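PDB 2ESR: methyltransferase, which probably transfers a methyl group from S-adenosylmethionine to RNA, as a member of the RsmD-like family of Rossmann-fold methyltransferases. Local coordinates for residues V35-A40 / L103-P108; A57-K62 / N81-L86; K65-I70 / L85-A90; T114-I119 / L143-I148. All coordinates share one frame; numbering follows the deposited sequence.

Interaction 1. Residues V35-A40 / L103-P108; sequences VLDLFA and LVFLDP
Two parallel strands in the middle of the sheet, 34-38 and 101-106, pair here and then open into loops at their C-terminal ends. Their segment axes lie 4.7 Å apart and run only 11° from parallel. Leu36 works with both backbone groups: its N donates to Leu103 O at 2.8 Å, and its O receives Phe105 N at 2.8 Å. Both bonds lie nearly along the carbonyl axis. The next bond, Leu38 N to Phe105 O, is longer at 3.1 Å and less straight (145°). On the face that carries Val35, Asp37 and Phe105, Val35 crosses Phe105 obliquely, its CG1, anti to the backbone N, 3.8 Å from Phe105 CD2. Asp37 OD1 approaches Phe105 CB, while Asp37 OD2 takes a weak hydrogen bond from Ala46 N. On the other face Leu38 and Leu106 lie alongside each other, pointing the same way, with Leu38 CD1 3.6 Å from Leu106 CD2. Past the strands, Pro108 CB sits over the centre of the Phe39 ring in a CH-pi contact, 3.3 Å from the centroid and 6° off the normal. The pattern is that of a Rossmann-fold methyltransferase: strand 34-38 leads into a glycine-rich loop that probably binds the cofactor, and Asp107 and Pro108 open a sequence that fits the (D/N)PPY motif of amino-directed methyltransferases.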
loop_
_atom_site.group_PDB
_atom_site.type_symbol
_atom_site.label_atom_id
_atom_site.label_comp_id
_atom_site.label_asym_id
_atom_site.label_seq_id
_atom_site.Cartn_x
_atom_site.Cartn_y
_atom_site.Cartn_z
ATOM N N VAL A 35 -8.485 -1.062 4.502
ATOM C CA VAL A 35 -9.059 -2.296 3.996
ATOM C C VAL A 35 -7.953 -3.203 3.452
ATOM O O VAL A 35 -6.984 -2.723 2.861
ATOM C CB VAL A 35 -10.053 -2.012 2.837
ATOM C CG1 VAL A 35 -10.586 -3.324 2.260
ATOM C CG2 VAL A 35 -11.202 -1.152 3.330
ATOM N N LEU A 36 -8.094 -4.505 3.682
ATOM C CA LEU A 36 -7.163 -5.492 3.143
ATOM C C LEU A 36 -8.016 -6.456 2.325
ATOM O O LEU A 36 -8.947 -7.062 2.851
ATOM C CB LEU A 36 -6.440 -6.263 4.253
ATOM C CG LEU A 36 -5.577 -7.440 3.761
ATOM C CD1 LEU A 36 -4.490 -6.941 2.820
ATOM C CD2 LEU A 36 -4.950 -8.147 4.947
ATOM N N ASP A 37 -7.711 -6.579 1.039
ATOM C CA ASP A 37 -8.457 -7.473 0.164
ATOM C C ASP A 37 -7.485 -8.529 -0.346
ATOM O O ASP A 37 -6.731 -8.286 -1.291
ATOM C CB ASP A 37 -9.045 -6.688 -1.012
ATOM C CG ASP A 37 -10.138 -7.449 -1.745
ATOM O OD1 ASP A 37 -10.177 -8.694 -1.646
ATOM O OD2 ASP A 37 -10.955 -6.794 -2.432
ATOM N N LEU A 38 -7.498 -9.691 0.295
ATOM C CA LEU A 38 -6.629 -10.791 -0.084
ATOM C C LEU A 38 -7.380 -11.615 -1.128
ATOM O O LEU A 38 -8.602 -11.749 -1.054
ATOM C CB LEU A 38 -6.295 -11.640 1.147
ATOM C CG LEU A 38 -5.514 -10.903 2.240
ATOM C CD1 LEU A 38 -5.311 -11.823 3.442
ATOM C CD2 LEU A 38 -4.167 -10.450 1.688
ATOM N N PHE A 39 -6.648 -12.170 -2.087
ATOM C CA PHE A 39 -7.257 -12.939 -3.170
ATOM C C PHE A 39 -8.285 -11.978 -3.764
ATOM O O PHE A 39 -9.438 -12.337 -3.995
ATOM C CB PHE A 39 -7.955 -14.194 -2.627
ATOM C CG PHE A 39 -7.147 -14.952 -1.602
ATOM C CD1 PHE A 39 -7.335 -14.720 -0.240
ATOM C CD2 PHE A 39 -6.195 -15.887 -1.997
ATOM C CE1 PHE A 39 -6.585 -15.411 0.713
ATOM C CE2 PHE A 39 -5.439 -16.583 -1.051
ATOM C CZ PHE A 39 -5.637 -16.343 0.306
ATOM N N ALA A 40 -7.837 -10.751 -4.014
ATOM C CA ALA A 40 -8.677 -9.661 -4.505
ATOM C C ALA A 40 -9.526 -9.841 -5.761
ATOM O O ALA A 40 -10.565 -9.190 -5.893
ATOM C CB ALA A 40 -7.832 -8.406 -4.644
ATOM N N LEU A 103 -10.932 -3.639 7.961
ATOM C CA LEU A 103 -11.853 -4.444 7.174
ATOM C C LEU A 103 -11.036 -5.343 6.253
ATOM O O LEU A 103 -10.195 -4.873 5.494
ATOM C CB LEU A 103 -12.767 -3.525 6.353
ATOM C CG LEU A 103 -13.780 -4.136 5.373
ATOM C CD1 LEU A 103 -14.718 -5.109 6.103
ATOM C CD2 LEU A 103 -14.587 -3.005 4.727
ATOM N N VAL A 104 -11.281 -6.642 6.334
ATOM C CA VAL A 104 -10.552 -7.595 5.522
ATOM C C VAL A 104 -11.532 -8.415 4.698
ATOM O O VAL A 104 -12.518 -8.918 5.225
ATOM C CB VAL A 104 -9.723 -8.547 6.425
ATOM C CG1 VAL A 104 -8.963 -9.555 5.575
ATOM C CG2 VAL A 104 -8.750 -7.735 7.278
ATOM N N PHE A 105 -11.269 -8.524 3.403
ATOM C CA PHE A 105 -12.115 -9.317 2.524
ATOM C C PHE A 105 -11.354 -10.571 2.127
ATOM O O PHE A 105 -10.204 -10.486 1.684
ATOM C CB PHE A 105 -12.497 -8.525 1.273
ATOM C CG PHE A 105 -13.486 -7.422 1.535
ATOM C CD1 PHE A 105 -14.779 -7.719 1.932
ATOM C CD2 PHE A 105 -13.110 -6.089 1.416
ATOM C CE1 PHE A 105 -15.694 -6.696 2.216
ATOM C CE2 PHE A 105 -14.015 -5.058 1.695
ATOM C CZ PHE A 105 -15.310 -5.364 2.097
ATOM N N LEU A 106 -11.996 -11.728 2.282
ATOM C CA LEU A 106 -11.371 -13.006 1.948
ATOM C C LEU A 106 -12.296 -13.866 1.098
ATOM O O LEU A 106 -13.394 -14.220 1.524
ATOM C CB LEU A 106 -11.027 -13.800 3.214
ATOM C CG LEU A 106 -10.139 -13.198 4.301
ATOM C CD1 LEU A 106 -9.936 -14.249 5.395
ATOM C CD2 LEU A 106 -8.788 -12.770 3.725
ATOM N N ASP A 107 -11.843 -14.191 -0.106
ATOM C CA ASP A 107 -12.597 -15.054 -1.021
ATOM C C ASP A 107 -11.513 -15.826 -1.760
ATOM O O ASP A 107 -11.203 -15.540 -2.917
ATOM C CB ASP A 107 -13.430 -14.228 -2.007
ATOM C CG ASP A 107 -14.300 -15.103 -2.900
ATOM O OD1 ASP A 107 -15.191 -14.568 -3.594
ATOM O OD2 ASP A 107 -14.079 -16.333 -2.910
ATOM N N PRO A 108 -10.920 -16.825 -1.090
ATOM C CA PRO A 108 -9.854 -17.626 -1.678
ATOM C C PRO A 108 -10.244 -18.990 -2.218
ATOM O O PRO A 108 -11.379 -19.441 -2.058
ATOM C CB PRO A 108 -8.887 -17.765 -0.517
ATOM C CG PRO A 108 -9.845 -18.027 0.631
ATOM C CD PRO A 108 -11.059 -17.128 0.349
#

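Interaction 2. Residues A57-K62 / N81-L86; sequences AVLVEK and NRFTLL
Strand 83-86, outermost within the chain, is joined to strand 56-60 in parallel register by five backbone hydrogen bonds, from Ala57 N to Arg82 O at one end to Glu61 N to Leu86 O at the other. The straightest two grip Leu59, whose N reaches Thr84 O and whose O accepts Leu86 N, each at 2.7 Å. The rotamers decide what the side chains do above and below. Leu59 has CG anti to its carbonyl carbon (chi1 -68°), which together with chi2 brings Leu59 CD1 to the edge of the Phe83 ring, in its plane, 3.9 Å from Phe83 CD2. Ala57 CB approaches the same Phe83 CD2 obliquely. Leu85 turns the other way, with CG anti to the backbone N (chi1 175°), and so leans back over its partner: Leu85 CD1 lies 3.4 Å from Leu59 O. On the opposite face Val58 crosses Leu86 obliquely, Val58 CG1, anti to its N (chi1 170°), lying 4.0 Å from Leu86 CD1. Thr84 holds OG1 beside its own backbone N, where a water 2.8 Å from Thr84 OG1 also donates to Ala57 O. Helices 44-51 and 64-75 pack over the face of Ala57, Leu59, Phe83 and Leu85, through Val50, Ala46, Ile70 and Gln67. Strand 34-38 flanks strand 56-60, and Leu97 and Thr84 of the second subunit pack on Leu86 and Val58.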
loop_
_atom_site.group_PDB
_atom_site.type_symbol
_atom_site.label_atom_id
_atom_site.label_comp_id
_atom_site.label_asym_id
_atom_site.label_seq_id
_atom_site.Cartn_x
_atom_site.Cartn_y
_atom_site.Cartn_z
ATOM N N ALA A 57 -6.983 1.075 0.674
ATOM C CA ALA A 57 -7.074 -0.371 0.561
ATOM C C ALA A 57 -5.808 -0.978 -0.000
ATOM O O ALA A 57 -5.158 -0.401 -0.872
ATOM C CB ALA A 57 -8.238 -0.746 -0.328
ATOM N N VAL A 58 -5.453 -2.141 0.521
ATOM C CA VAL A 58 -4.305 -2.871 0.018
ATOM C C VAL A 58 -4.953 -4.092 -0.606
ATOM O O VAL A 58 -5.736 -4.781 0.050
ATOM C CB VAL A 58 -3.341 -3.330 1.133
ATOM C CG1 VAL A 58 -2.295 -4.290 0.546
ATOM C CG2 VAL A 58 -2.649 -2.131 1.754
ATOM N N LEU A 59 -4.664 -4.336 -1.877
ATOM C CA LEU A 59 -5.219 -5.492 -2.568
ATOM C C LEU A 59 -4.086 -6.437 -2.941
ATOM O O LEU A 59 -3.033 -5.997 -3.398
ATOM C CB LEU A 59 -5.960 -5.062 -3.840
ATOM C CG LEU A 59 -7.253 -4.253 -3.701
ATOM C CD1 LEU A 59 -6.943 -2.838 -3.220
ATOM C CD2 LEU A 59 -7.960 -4.212 -5.044
ATOM N N VAL A 60 -4.295 -7.732 -2.731
ATOM C CA VAL A 60 -3.285 -8.719 -3.081
ATOM C C VAL A 60 -3.924 -9.703 -4.046
ATOM O O VAL A 60 -4.937 -10.317 -3.730
ATOM C CB VAL A 60 -2.777 -9.507 -1.856
ATOM C CG1 VAL A 60 -1.641 -10.442 -2.282
ATOM C CG2 VAL A 60 -2.301 -8.552 -0.774
ATOM N N GLU A 61 -3.333 -9.837 -5.227
ATOM C CA GLU A 61 -3.850 -10.744 -6.242
ATOM C C GLU A 61 -2.681 -11.209 -7.089
ATOM O O GLU A 61 -1.961 -10.392 -7.657
ATOM C CB GLU A 61 -4.890 -10.024 -7.111
ATOM C CG GLU A 61 -5.422 -10.855 -8.274
ATOM C CD GLU A 61 -6.013 -12.176 -7.820
ATOM O OE1 GLU A 61 -6.957 -12.158 -6.999
ATOM O OE2 GLU A 61 -5.531 -13.233 -8.283
ATOM N N LYS A 62 -2.498 -12.525 -7.164
ATOM C CA LYS A 62 -1.397 -13.114 -7.922
ATOM C C LYS A 62 -1.622 -13.291 -9.423
ATOM O O LYS A 62 -0.664 -13.275 -10.199
ATOM C CB LYS A 62 -1.018 -14.467 -7.313
ATOM C CG LYS A 62 0.376 -14.509 -6.709
ATOM C CD LYS A 62 1.435 -14.100 -7.730
ATOM C CE LYS A 62 2.827 -14.118 -7.127
ATOM N NZ LYS A 62 3.834 -13.566 -8.069
ATOM N N ASN A 81 -5.163 6.855 -5.966
ATOM C CA ASN A 81 -4.105 7.039 -4.980
ATOM C C ASN A 81 -4.418 6.392 -3.635
ATOM O O ASN A 81 -3.558 6.322 -2.762
ATOM C CB ASN A 81 -3.827 8.532 -4.783
ATOM C CG ASN A 81 -3.276 9.191 -6.034
ATOM O OD1 ASN A 81 -3.186 10.418 -6.116
ATOM N ND2 ASN A 81 -2.897 8.380 -7.015
ATOM N N ARG A 82 -5.645 5.908 -3.479
ATOM C CA ARG A 82 -6.069 5.281 -2.232
ATOM C C ARG A 82 -5.871 3.767 -2.250
ATOM O O ARG A 82 -6.154 3.088 -1.262
ATOM C CB ARG A 82 -7.547 5.590 -1.973
ATOM C CG ARG A 82 -7.945 7.039 -2.257
ATOM C CD ARG A 82 -9.450 7.236 -2.130
ATOM N NE ARG A 82 -9.891 7.207 -0.740
ATOM C CZ ARG A 82 -9.702 8.198 0.126
ATOM N NH1 ARG A 82 -9.083 9.310 -0.254
ATOM N NH2 ARG A 82 -10.122 8.072 1.377
ATOM N N PHE A 83 -5.377 3.238 -3.364
ATOM C CA PHE A 83 -5.179 1.799 -3.482
ATOM C C PHE A 83 -3.743 1.364 -3.717
ATOM O O PHE A 83 -2.989 2.009 -4.445
ATOM C CB PHE A 83 -6.047 1.241 -4.610
ATOM C CG PHE A 83 -7.494 1.596 -4.489
ATOM C CD1 PHE A 83 -7.969 2.814 -4.962
ATOM C CD2 PHE A 83 -8.384 0.722 -3.874
ATOM C CE1 PHE A 83 -9.312 3.161 -4.827
ATOM C CE2 PHE A 83 -9.728 1.058 -3.732
ATOM C CZ PHE A 83 -10.194 2.279 -4.209
ATOM N N THR A 84 -3.379 0.254 -3.086
ATOM C CA THR A 84 -2.054 -0.324 -3.227
ATOM C C THR A 84 -2.274 -1.777 -3.649
ATOM O O THR A 84 -2.858 -2.555 -2.898
ATOM C CB THR A 84 -1.283 -0.293 -1.897
ATOM O OG1 THR A 84 -1.164 1.063 -1.443
ATOM C CG2 THR A 84 0.108 -0.891 -2.076
ATOM N N LEU A 85 -1.833 -2.125 -4.856
ATOM C CA LEU A 85 -1.983 -3.485 -5.359
ATOM C C LEU A 85 -0.656 -4.228 -5.289
ATOM O O LEU A 85 0.368 -3.751 -5.779
ATOM C CB LEU A 85 -2.486 -3.489 -6.810
ATOM C CG LEU A 85 -2.554 -4.878 -7.466
ATOM C CD1 LEU A 85 -3.620 -5.718 -6.775
ATOM C CD2 LEU A 85 -2.872 -4.757 -8.949
ATOM N N LEU A 86 -0.684 -5.398 -4.667
ATOM C CA LEU A 86 0.505 -6.222 -4.536
ATOM C C LEU A 86 0.300 -7.494 -5.338
ATOM O O LEU A 86 -0.715 -8.179 -5.184
ATOM C CB LEU A 86 0.755 -6.576 -3.070
ATOM C CG LEU A 86 1.070 -5.415 -2.123
ATOM C CD1 LEU A 86 1.173 -5.932 -0.699
ATOM C CD2 LEU A 86 2.368 -4.749 -2.543
HETATM O O HOH W 1 -3.157 1.689 0.432
#

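Interaction 3. Residues K65-I70 / L85-A90; sequences KAQAII and LLKMEA
Gln67 lays its carboxamide obliquely across the end of Leu85, and this crossing carries most of the contact between helix 64-75 and the end of strand 83-86. The glutamine leaves the helix with CG anti to its carbonyl carbon (chi1 -69°), and a bend at chi2 (-57°) brings the amide over the leucine. Leu85 CD2 lies over one face of the amide, and both ends of the amide touch the isobutyl group: Gln67 OE1 comes to 3.1 Å from Leu85 CD1, and Gln67 NE2 to 3.2 Å from Leu85 CG. Gln67 thus meets the strand with a polar group set against hydrocarbon, by packing and without a hydrogen bond to residues 85-90. One helical turn on, Ile70 approaches the same leucine from the helix with an extended chain, CD1 standing 3.8 Å from Leu85 CD1, so that one leucine methyl is shared by an amide oxygen and an isoleucine tip. Such helix-on-strand packing belongs to a beta-alpha-beta crossover, in which helix 64-75 links the parallel strands 56-60 and 83-86 of the Rossmann fold and rests on both. Lys87, just past the strand, meets the amide at its NE2 end and close to the level of the amide group. Its CB lies 3.5 Å from Gln67 NE2, and its aliphatic chain crosses the glutamine obliquely, with Lys87 CD 4.1 Å from Gln67 CG. A bend at chi3 (58°) then turns the lysine tip aside. Thr98 of the second subunit packs on both Gln67 and Lys87, and its OG1 is hydrogen-bonded to Leu85 O.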
loop_
_atom_site.group_PDB
_atom_site.type_symbol
_atom_site.label_atom_id
_atom_site.label_comp_id
_atom_site.label_asym_id
_atom_site.label_seq_id
_atom_site.Cartn_x
_atom_site.Cartn_y
_atom_site.Cartn_z
ATOM N N LYS A 65 -4.166 -11.543 -15.132
ATOM C CA LYS A 65 -5.370 -10.998 -15.750
ATOM C C LYS A 65 -6.214 -10.233 -14.733
ATOM O O LYS A 65 -6.785 -9.181 -15.042
ATOM C CB LYS A 65 -6.183 -12.127 -16.393
ATOM C CG LYS A 65 -5.604 -12.604 -17.724
ATOM C CD LYS A 65 -6.309 -13.844 -18.253
ATOM C CE LYS A 65 -5.696 -15.125 -17.696
ATOM N NZ LYS A 65 -5.731 -15.193 -16.208
ATOM N N ALA A 66 -6.288 -10.761 -13.516
ATOM C CA ALA A 66 -7.048 -10.109 -12.457
ATOM C C ALA A 66 -6.393 -8.766 -12.153
ATOM O O ALA A 66 -7.070 -7.758 -11.980
ATOM C CB ALA A 66 -7.062 -10.984 -11.211
ATOM N N GLN A 67 -5.065 -8.757 -12.099
ATOM C CA GLN A 67 -4.325 -7.529 -11.822
ATOM C C GLN A 67 -4.667 -6.442 -12.833
ATOM O O GLN A 67 -4.845 -5.278 -12.472
ATOM C CB GLN A 67 -2.817 -7.793 -11.850
ATOM C CG GLN A 67 -2.311 -8.643 -10.699
ATOM C CD GLN A 67 -2.642 -8.042 -9.350
ATOM O OE1 GLN A 67 -3.813 -7.883 -9.000
ATOM N NE2 GLN A 67 -1.613 -7.698 -8.583
ATOM N N ALA A 68 -4.758 -6.824 -14.101
ATOM C CA ALA A 68 -5.080 -5.868 -15.149
ATOM C C ALA A 68 -6.458 -5.270 -14.892
ATOM O O ALA A 68 -6.650 -4.057 -14.983
ATOM C CB ALA A 68 -5.042 -6.554 -16.508
ATOM N N ILE A 69 -7.415 -6.128 -14.558
ATOM C CA ILE A 69 -8.770 -5.672 -14.293
ATOM C C ILE A 69 -8.797 -4.730 -13.098
ATOM O O ILE A 69 -9.415 -3.670 -13.147
ATOM C CB ILE A 69 -9.707 -6.863 -14.037
ATOM C CG1 ILE A 69 -9.753 -7.747 -15.284
ATOM C CG2 ILE A 69 -11.105 -6.368 -13.690
ATOM C CD1 ILE A 69 -10.553 -9.017 -15.116
ATOM N N ILE A 70 -8.114 -5.115 -12.025
ATOM C CA ILE A 70 -8.074 -4.289 -10.828
ATOM C C ILE A 70 -7.531 -2.903 -11.138
ATOM O O ILE A 70 -8.127 -1.896 -10.767
ATOM C CB ILE A 70 -7.186 -4.919 -9.740
ATOM C CG1 ILE A 70 -7.808 -6.225 -9.246
ATOM C CG2 ILE A 70 -7.011 -3.940 -8.592
ATOM C CD1 ILE A 70 -6.940 -6.974 -8.252
ATOM N N LEU A 85 -1.833 -2.125 -4.856
ATOM C CA LEU A 85 -1.983 -3.485 -5.359
ATOM C C LEU A 85 -0.656 -4.228 -5.289
ATOM O O LEU A 85 0.368 -3.751 -5.779
ATOM C CB LEU A 85 -2.486 -3.489 -6.810
ATOM C CG LEU A 85 -2.554 -4.878 -7.466
ATOM C CD1 LEU A 85 -3.620 -5.718 -6.775
ATOM C CD2 LEU A 85 -2.872 -4.757 -8.949
ATOM N N LEU A 86 -0.684 -5.398 -4.667
ATOM C CA LEU A 86 0.505 -6.222 -4.536
ATOM C C LEU A 86 0.300 -7.494 -5.338
ATOM O O LEU A 86 -0.715 -8.179 -5.184
ATOM C CB LEU A 86 0.755 -6.576 -3.070
ATOM C CG LEU A 86 1.070 -5.415 -2.123
ATOM C CD1 LEU A 86 1.173 -5.932 -0.699
ATOM C CD2 LEU A 86 2.368 -4.749 -2.543
ATOM N N LYS A 87 1.260 -7.797 -6.203
ATOM C CA LYS A 87 1.208 -8.998 -7.021
ATOM C C LYS A 87 2.058 -10.035 -6.305
ATOM O O LYS A 87 3.265 -10.137 -6.536
ATOM C CB LYS A 87 1.766 -8.716 -8.417
ATOM C CG LYS A 87 1.625 -9.882 -9.384
ATOM C CD LYS A 87 1.673 -9.419 -10.839
ATOM C CE LYS A 87 2.958 -8.669 -11.162
ATOM N NZ LYS A 87 2.959 -8.160 -12.568
HETATM N N MSE A 88 1.430 -10.789 -5.413
HETATM C CA MSE A 88 2.153 -11.800 -4.657
HETATM C C MSE A 88 1.201 -12.781 -3.983
HETATM O O MSE A 88 -0.017 -12.589 -3.994
HETATM C CB MSE A 88 3.060 -11.120 -3.614
HETATM C CG MSE A 88 2.337 -10.295 -2.557
HETATM SE SE MSE A 88 3.507 -9.062 -1.580
HETATM C CE MSE A 88 4.650 -10.362 -0.712
ATOM N N GLU A 89 1.762 -13.847 -3.422
ATOM C CA GLU A 89 0.969 -14.855 -2.730
ATOM C C GLU A 89 0.449 -14.247 -1.432
ATOM O O GLU A 89 1.158 -13.492 -0.770
ATOM C CB GLU A 89 1.830 -16.079 -2.400
ATOM C CG GLU A 89 2.516 -16.731 -3.597
ATOM C CD GLU A 89 1.540 -17.309 -4.600
ATOM O OE1 GLU A 89 1.998 -17.984 -5.548
ATOM O OE2 GLU A 89 0.321 -17.090 -4.448
ATOM N N ALA A 90 -0.784 -14.577 -1.069
ATOM C CA ALA A 90 -1.382 -14.046 0.155
ATOM C C ALA A 90 -0.500 -14.315 1.371
ATOM O O ALA A 90 -0.330 -13.448 2.228
ATOM C CB ALA A 90 -2.759 -14.655 0.366
#

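Interaction 4. Residues T114-I119 / L143-I148; sequences TIVATI and LLPKEI
Helix 111-124 of the Rossmann-like fold packs here, through apolar side chains, against the short strand 147-148 at the far edge of the sheet and the loop that leads into it. Ile148 gives up the largest area to the contact. Its CG2 branch, anti to the backbone N, presses on Ile119 CG2 at 3.5 Å, tighter than usual for two methyl carbons. The two isoleucines cross at about a right angle and touch again at their tips, Ile148 CD1 lying 3.7 Å from Ile119 CD1. The same Ile148 CD1 also reaches Val116 CG2 at 4.1 Å. Val116 is the second main contributor, and its CG2, anti to the carbonyl carbon, does double duty: it meets the proline ring of the loop as well, with Pro145 CG 3.9 Å away. Ile115, one residue earlier and with an extended chain (chi2 177°), crosses Leu144 at about a right angle. Its CD1 stands 4.0 Å from both Leu144 CD1 and Leu144 CD2, so the isoleucine tip faces the fork of the leucine. Tyr167 of strand 162-169 packs on Ile119, Leu144 and Ile148, and its OH is hydrogen-bonded to Pro145 O, tying the loop to the sheet. Within the helix Thr114 O accepts two bonds from one residue, Thr118 N at 2.8 Å and Thr118 OG1 at 2.7 Å, the hydroxyl approaching from above the carbonyl plane.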
loop_
_atom_site.group_PDB
_atom_site.type_symbol
_atom_site.label_atom_id
_atom_site.label_comp_id
_atom_site.label_asym_id
_atom_site.label_seq_id
_atom_site.Cartn_x
_atom_site.Cartn_y
_atom_site.Cartn_z
ATOM N N THR A 114 -8.340 -22.308 3.383
ATOM C CA THR A 114 -7.584 -21.067 3.291
ATOM C C THR A 114 -8.106 -19.960 4.198
ATOM O O THR A 114 -7.327 -19.159 4.723
ATOM C CB THR A 114 -7.558 -20.571 1.848
ATOM O OG1 THR A 114 -7.072 -21.621 1.005
ATOM C CG2 THR A 114 -6.640 -19.367 1.723
ATOM N N ILE A 115 -9.418 -19.896 4.378
ATOM C CA ILE A 115 -9.967 -18.864 5.251
ATOM C C ILE A 115 -9.438 -19.063 6.669
ATOM O O ILE A 115 -8.975 -18.118 7.303
ATOM C CB ILE A 115 -11.500 -18.890 5.235
ATOM C CG1 ILE A 115 -11.986 -18.299 3.906
ATOM C CG2 ILE A 115 -12.068 -18.124 6.427
ATOM C CD1 ILE A 115 -13.488 -18.340 3.730
ATOM N N VAL A 116 -9.474 -20.296 7.157
ATOM C CA VAL A 116 -8.982 -20.565 8.505
ATOM C C VAL A 116 -7.482 -20.254 8.624
ATOM O O VAL A 116 -7.049 -19.549 9.540
ATOM C CB VAL A 116 -9.246 -22.037 8.899
ATOM C CG1 VAL A 116 -8.604 -22.347 10.247
ATOM C CG2 VAL A 116 -10.746 -22.286 8.972
ATOM N N ALA A 117 -6.689 -20.763 7.691
ATOM C CA ALA A 117 -5.252 -20.529 7.737
ATOM C C ALA A 117 -4.926 -19.041 7.643
ATOM O O ALA A 117 -4.040 -18.551 8.339
ATOM C CB ALA A 117 -4.566 -21.282 6.601
ATOM N N THR A 118 -5.644 -18.323 6.785
ATOM C CA THR A 118 -5.370 -16.900 6.607
ATOM C C THR A 118 -5.728 -16.071 7.835
ATOM O O THR A 118 -4.963 -15.198 8.233
ATOM C CB THR A 118 -6.095 -16.351 5.360
ATOM O OG1 THR A 118 -5.642 -17.077 4.207
ATOM C CG2 THR A 118 -5.787 -14.869 5.160
ATOM N N ILE A 119 -6.884 -16.338 8.439
ATOM C CA ILE A 119 -7.282 -15.585 9.627
ATOM C C ILE A 119 -6.321 -15.893 10.774
ATOM O O ILE A 119 -5.954 -15.006 11.550
ATOM C CB ILE A 119 -8.742 -15.903 10.015
ATOM C CG1 ILE A 119 -9.669 -15.378 8.911
ATOM C CG2 ILE A 119 -9.087 -15.263 11.355
ATOM C CD1 ILE A 119 -11.134 -15.660 9.126
ATOM N N LEU A 143 -19.009 -24.660 4.819
ATOM C CA LEU A 143 -19.282 -24.495 6.238
ATOM C C LEU A 143 -18.017 -24.002 6.931
ATOM O O LEU A 143 -16.970 -24.635 6.853
ATOM C CB LEU A 143 -19.739 -25.823 6.844
ATOM C CG LEU A 143 -21.045 -26.365 6.258
ATOM C CD1 LEU A 143 -21.362 -27.720 6.870
ATOM C CD2 LEU A 143 -22.172 -25.369 6.521
ATOM N N LEU A 144 -18.116 -22.857 7.591
ATOM C CA LEU A 144 -16.975 -22.290 8.284
ATOM C C LEU A 144 -17.148 -22.454 9.793
ATOM O O LEU A 144 -18.265 -22.466 10.301
ATOM C CB LEU A 144 -16.823 -20.811 7.925
ATOM C CG LEU A 144 -16.585 -20.506 6.439
ATOM C CD1 LEU A 144 -16.553 -18.997 6.243
ATOM C CD2 LEU A 144 -15.274 -21.130 5.972
ATOM N N PRO A 145 -16.035 -22.565 10.527
ATOM C CA PRO A 145 -16.095 -22.734 11.981
ATOM C C PRO A 145 -16.566 -21.483 12.716
ATOM O O PRO A 145 -16.311 -20.357 12.283
ATOM C CB PRO A 145 -14.664 -23.119 12.332
ATOM C CG PRO A 145 -13.875 -22.306 11.363
ATOM C CD PRO A 145 -14.638 -22.474 10.063
ATOM N N LYS A 146 -17.254 -21.686 13.834
ATOM C CA LYS A 146 -17.751 -20.560 14.613
ATOM C C LYS A 146 -16.631 -19.695 15.160
ATOM O O LYS A 146 -16.802 -18.490 15.341
ATOM C CB LYS A 146 -18.637 -21.045 15.760
ATOM C CG LYS A 146 -20.031 -21.449 15.310
ATOM C CD LYS A 146 -20.971 -21.596 16.497
ATOM C CE LYS A 146 -22.398 -21.868 16.043
ATOM N NZ LYS A 146 -23.326 -22.023 17.202
ATOM N N GLU A 147 -15.487 -20.309 15.428
ATOM C CA GLU A 147 -14.347 -19.569 15.947
ATOM C C GLU A 147 -13.052 -19.889 15.215
ATOM O O GLU A 147 -12.792 -21.033 14.844
ATOM C CB GLU A 147 -14.156 -19.853 17.443
ATOM C CG GLU A 147 -15.217 -19.242 18.340
ATOM C CD GLU A 147 -15.028 -19.606 19.805
ATOM O OE1 GLU A 147 -15.803 -19.103 20.645
ATOM O OE2 GLU A 147 -14.106 -20.393 20.116
ATOM N N ILE A 148 -12.251 -18.856 15.008
ATOM C CA ILE A 148 -10.951 -18.981 14.359
ATOM C C ILE A 148 -10.045 -18.040 15.133
ATOM O O ILE A 148 -10.285 -16.835 15.160
ATOM C CB ILE A 148 -10.986 -18.519 12.891
ATOM C CG1 ILE A 148 -11.962 -19.379 12.088
ATOM C CG2 ILE A 148 -9.585 -18.595 12.297
ATOM C CD1 ILE A 148 -12.178 -18.886 10.657
#

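In the fold
The four contacts sample one sheet from its middle to both sides. Interactions 1 and 2 belong to neighbouring strands, with Asp37 N 2.8 Å from Val58 O and Val35 O 2.9 Å from Val58 N, and their centres lie 10 Å apart. Glu61, just past strand 56-60, is hydrogen-bonded through OE1 to Gly41 N of the glycine-rich loop, beside the probable cofactor site. Interactions 2 and 3 share Leu85 and Leu86, and both touch the second subunit. Interaction 4, about 23 Å from interactions 2 and 3 between centres, reaches interaction 1 through helix 111-124, where Leu38 CD1 and Thr118 CG2 are 3.5 Å apart. Phe39 also touches Ala90, linking interactions 1 and 3.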